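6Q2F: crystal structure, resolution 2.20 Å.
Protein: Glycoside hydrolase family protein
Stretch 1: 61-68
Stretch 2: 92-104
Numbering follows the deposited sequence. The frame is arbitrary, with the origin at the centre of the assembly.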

# COMPACT_ATOMS: atom_id res chain seq x y z
N TRP A 61 0.91 -5.44 -21.01
CA TRP A 61 0.79 -6.24 -22.21
C TRP A 61 -0.08 -7.45 -21.88
O TRP A 61 0.34 -8.32 -21.13
CB TRP A 61 2.17 -6.68 -22.71
CG TRP A 61 2.98 -5.60 -23.35
CD1 TRP A 61 2.67 -4.28 -23.43
CD2 TRP A 61 4.25 -5.76 -23.99
NE1 TRP A 61 3.67 -3.60 -24.09
CE2 TRP A 61 4.65 -4.50 -24.44
CE3 TRP A 61 5.10 -6.86 -24.20
CZ2 TRP A 61 5.85 -4.30 -25.13
CZ3 TRP A 61 6.27 -6.67 -24.89
CH2 TRP A 61 6.64 -5.39 -25.35
N MSE A 62 -1.30 -7.48 -22.42
CA MSE A 62 -2.29 -8.46 -21.99
C MSE A 62 -2.16 -9.80 -22.74
O MSE A 62 -2.63 -9.92 -23.87
CB MSE A 62 -3.71 -7.90 -22.18
CG MSE A 62 -4.07 -6.68 -21.32
SE MSE A 62 -3.55 -6.85 -19.46
CE MSE A 62 -4.62 -8.45 -19.14
N ASN A 63 -1.54 -10.80 -22.11
CA ASN A 63 -1.59 -12.19 -22.59
C ASN A 63 -1.09 -12.31 -24.03
O ASN A 63 -1.72 -12.95 -24.88
CB ASN A 63 -3.02 -12.73 -22.45
CG ASN A 63 -3.11 -14.24 -22.57
OD1 ASN A 63 -4.22 -14.78 -22.66
ND2 ASN A 63 -1.97 -14.93 -22.54
N GLY A 64 0.05 -11.70 -24.32
CA GLY A 64 0.62 -11.81 -25.65
C GLY A 64 -0.03 -10.94 -26.72
O GLY A 64 0.41 -10.96 -27.87
N ASN A 65 -1.07 -10.17 -26.38
CA ASN A 65 -1.72 -9.27 -27.35
C ASN A 65 -0.84 -8.03 -27.54
O ASN A 65 -1.04 -6.99 -26.91
CB ASN A 65 -3.11 -8.89 -26.86
CG ASN A 65 -4.12 -10.00 -27.10
OD1 ASN A 65 -4.38 -10.37 -28.23
ND2 ASN A 65 -4.70 -10.52 -26.03
N ILE A 66 0.13 -8.15 -28.45
CA ILE A 66 1.22 -7.18 -28.58
C ILE A 66 1.58 -7.04 -30.04
O ILE A 66 1.77 -8.04 -30.73
CB ILE A 66 2.48 -7.64 -27.82
CG1 ILE A 66 2.17 -7.98 -26.35
CG2 ILE A 66 3.59 -6.61 -27.94
CD1 ILE A 66 3.09 -9.10 -25.80
N THR A 67 1.70 -5.80 -30.52
CA THR A 67 2.32 -5.56 -31.82
C THR A 67 3.20 -4.32 -31.72
O THR A 67 2.94 -3.41 -30.93
CB THR A 67 1.31 -5.34 -32.97
OG1 THR A 67 0.58 -4.13 -32.75
CG2 THR A 67 0.33 -6.51 -33.12
N LYS A 68 4.24 -4.29 -32.57
CA LYS A 68 5.06 -3.08 -32.66
C LYS A 68 4.25 -1.90 -33.18
O LYS A 68 4.44 -0.77 -32.73
CB LYS A 68 6.27 -3.35 -33.55
CG LYS A 68 7.40 -4.07 -32.79
CD LYS A 68 8.17 -4.98 -33.72
CE LYS A 68 9.47 -4.33 -34.13
NZ LYS A 68 10.13 -5.11 -35.19
N ASN A 92 0.17 -12.35 -17.75
CA ASN A 92 -0.37 -13.60 -18.28
C ASN A 92 -1.75 -13.88 -17.69
O ASN A 92 -1.99 -14.89 -17.03
CB ASN A 92 0.59 -14.75 -18.01
CG ASN A 92 0.20 -16.03 -18.75
OD1 ASN A 92 -0.22 -17.02 -18.14
ND2 ASN A 92 0.35 -16.01 -20.07
N LEU A 93 -2.67 -12.94 -17.90
CA LEU A 93 -4.06 -13.09 -17.51
C LEU A 93 -4.87 -13.45 -18.75
O LEU A 93 -4.71 -12.82 -19.80
CB LEU A 93 -4.61 -11.81 -16.88
CG LEU A 93 -3.93 -11.33 -15.59
CD1 LEU A 93 -4.73 -10.21 -14.98
CD2 LEU A 93 -3.83 -12.49 -14.60
N GLN A 94 -5.73 -14.45 -18.61
CA GLN A 94 -6.51 -14.95 -19.74
C GLN A 94 -7.27 -13.82 -20.44
O GLN A 94 -8.13 -13.17 -19.83
CB GLN A 94 -7.46 -16.04 -19.27
CG GLN A 94 -8.28 -16.64 -20.41
CD GLN A 94 -8.76 -18.04 -20.11
OE1 GLN A 94 -8.64 -18.93 -20.95
NE2 GLN A 94 -9.31 -18.23 -18.92
N THR A 95 -6.95 -13.58 -21.71
CA THR A 95 -7.48 -12.47 -22.49
C THR A 95 -7.73 -12.98 -23.90
O THR A 95 -6.87 -13.68 -24.47
CB THR A 95 -6.51 -11.28 -22.57
OG1 THR A 95 -6.12 -10.87 -21.25
CG2 THR A 95 -7.18 -10.11 -23.27
N PRO A 96 -8.87 -12.65 -24.51
CA PRO A 96 -9.12 -13.11 -25.88
C PRO A 96 -8.03 -12.64 -26.82
O PRO A 96 -7.44 -11.57 -26.65
CB PRO A 96 -10.48 -12.50 -26.24
CG PRO A 96 -11.12 -12.20 -24.89
CD PRO A 96 -9.99 -11.83 -24.00
N GLN A 97 -7.72 -13.48 -27.79
CA GLN A 97 -6.70 -13.16 -28.79
C GLN A 97 -7.33 -12.27 -29.84
O GLN A 97 -8.25 -12.68 -30.55
CB GLN A 97 -6.14 -14.43 -29.42
CG GLN A 97 -4.94 -14.17 -30.30
CD GLN A 97 -4.49 -15.42 -31.03
OE1 GLN A 97 -4.54 -16.52 -30.49
NE2 GLN A 97 -4.03 -15.24 -32.28
N ILE A 98 -6.85 -11.03 -29.93
CA ILE A 98 -7.29 -10.09 -30.95
C ILE A 98 -6.16 -9.71 -31.88
O ILE A 98 -6.35 -8.88 -32.76
CB ILE A 98 -7.92 -8.84 -30.31
CG1 ILE A 98 -6.85 -8.07 -29.53
CG2 ILE A 98 -9.01 -9.26 -29.36
CD1 ILE A 98 -7.26 -6.63 -29.23
N VAL A 99 -5.00 -10.30 -31.69
CA VAL A 99 -3.92 -10.18 -32.64
C VAL A 99 -3.84 -11.45 -33.47
O VAL A 99 -4.33 -12.52 -33.09
CB VAL A 99 -2.58 -9.91 -31.93
CG1 VAL A 99 -2.66 -8.62 -31.15
CG2 VAL A 99 -2.22 -11.09 -31.03
N ASP A 100 -3.18 -11.33 -34.61
CA ASP A 100 -2.96 -12.46 -35.50
C ASP A 100 -2.22 -13.59 -34.79
O ASP A 100 -2.54 -14.77 -34.98
CB ASP A 100 -2.21 -11.97 -36.73
CG ASP A 100 -1.97 -13.06 -37.72
OD1 ASP A 100 -0.95 -13.76 -37.57
OD2 ASP A 100 -2.80 -13.21 -38.64
N HIS A 101 -1.24 -13.26 -33.95
CA HIS A 101 -0.54 -14.28 -33.17
C HIS A 101 0.01 -13.68 -31.88
O HIS A 101 0.64 -12.61 -31.89
CB HIS A 101 0.60 -14.90 -33.98
CG HIS A 101 1.55 -13.90 -34.55
ND1 HIS A 101 1.28 -13.20 -35.71
CD2 HIS A 101 2.78 -13.49 -34.14
CE1 HIS A 101 2.30 -12.39 -35.98
NE2 HIS A 101 3.21 -12.55 -35.04
N ARG A 102 -0.22 -14.39 -30.77
CA ARG A 102 0.25 -13.93 -29.48
C ARG A 102 1.77 -13.94 -29.43
O ARG A 102 2.42 -14.84 -29.97
CB ARG A 102 -0.31 -14.81 -28.36
CG ARG A 102 -1.84 -14.78 -28.22
CD ARG A 102 -2.24 -15.52 -26.94
NE ARG A 102 -3.64 -15.94 -26.88
CZ ARG A 102 -4.61 -15.27 -26.28
NH1 ARG A 102 -4.37 -14.10 -25.67
NH2 ARG A 102 -5.84 -15.76 -26.27
N LEU A 103 2.34 -12.92 -28.80
CA LEU A 103 3.78 -12.84 -28.59
C LEU A 103 4.08 -13.43 -27.22
O LEU A 103 3.59 -12.92 -26.21
CB LEU A 103 4.26 -11.39 -28.69
CG LEU A 103 4.11 -10.74 -30.07
CD1 LEU A 103 4.47 -9.27 -30.06
CD2 LEU A 103 4.88 -11.48 -31.14
N VAL A 104 4.86 -14.51 -27.18
CA VAL A 104 5.14 -15.22 -25.94
C VAL A 104 6.37 -14.61 -25.28
O VAL A 104 7.43 -14.45 -25.91
CB VAL A 104 5.33 -16.72 -26.20
CG1 VAL A 104 5.75 -17.45 -24.92
CG2 VAL A 104 4.01 -17.29 -26.74
O HOH W 1 0.86 -14.55 -22.26
O HOH W 2 1.62 -9.94 -32.41

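Trp-61 makes no contact with the second stretch. Met-62, a selenomethionine, packs its CE 4.0 Å from Leu-93 CB. Its backbone opens a type I' turn that ends at Asn-65, closed by Asn-65 N donating to Met-62 O at 3.0 Å.

The CA-to-CB bond of Asn-63 points toward the second stretch. Asn-63 OD1 accepts from Thr-95 N at 3.1 Å, and Asn-63 O accepts from Arg-102 NH1 at 3.0 Å. The same OD1 lies over one face of the guanidinium, where the angle is too poor for a hydrogen bond. Water 1 accepts from both Asn-63 ND2 and Asn-92 ND2, so it joins two donors that cannot bond each other.

Gly-64 O accepts from Leu-103 N at 2.9 Å, nearly straight at 170°. Gly-64 has positive phi, and an ideal CB here would clash with Arg-102 CB at 2.9 Å.

Asn-65 uses both ends of its amide. Asn-65 OD1 accepts from Ile-98 N at 3.1 Å, while Asn-65 ND2 donates to Pro-96 O at 3.0 Å and to Met-62 O at 3.1 Å. The side chain thus ties the turn to the neighbouring loop.

Ile-66 CB packs 3.4 Å from Leu-103 CD1. Water 2 donates to Ile-66 O and His-101 O. Thr-67 CG2 lies 4.2 Å from Val-99 CG1. Lys-68 makes no contact.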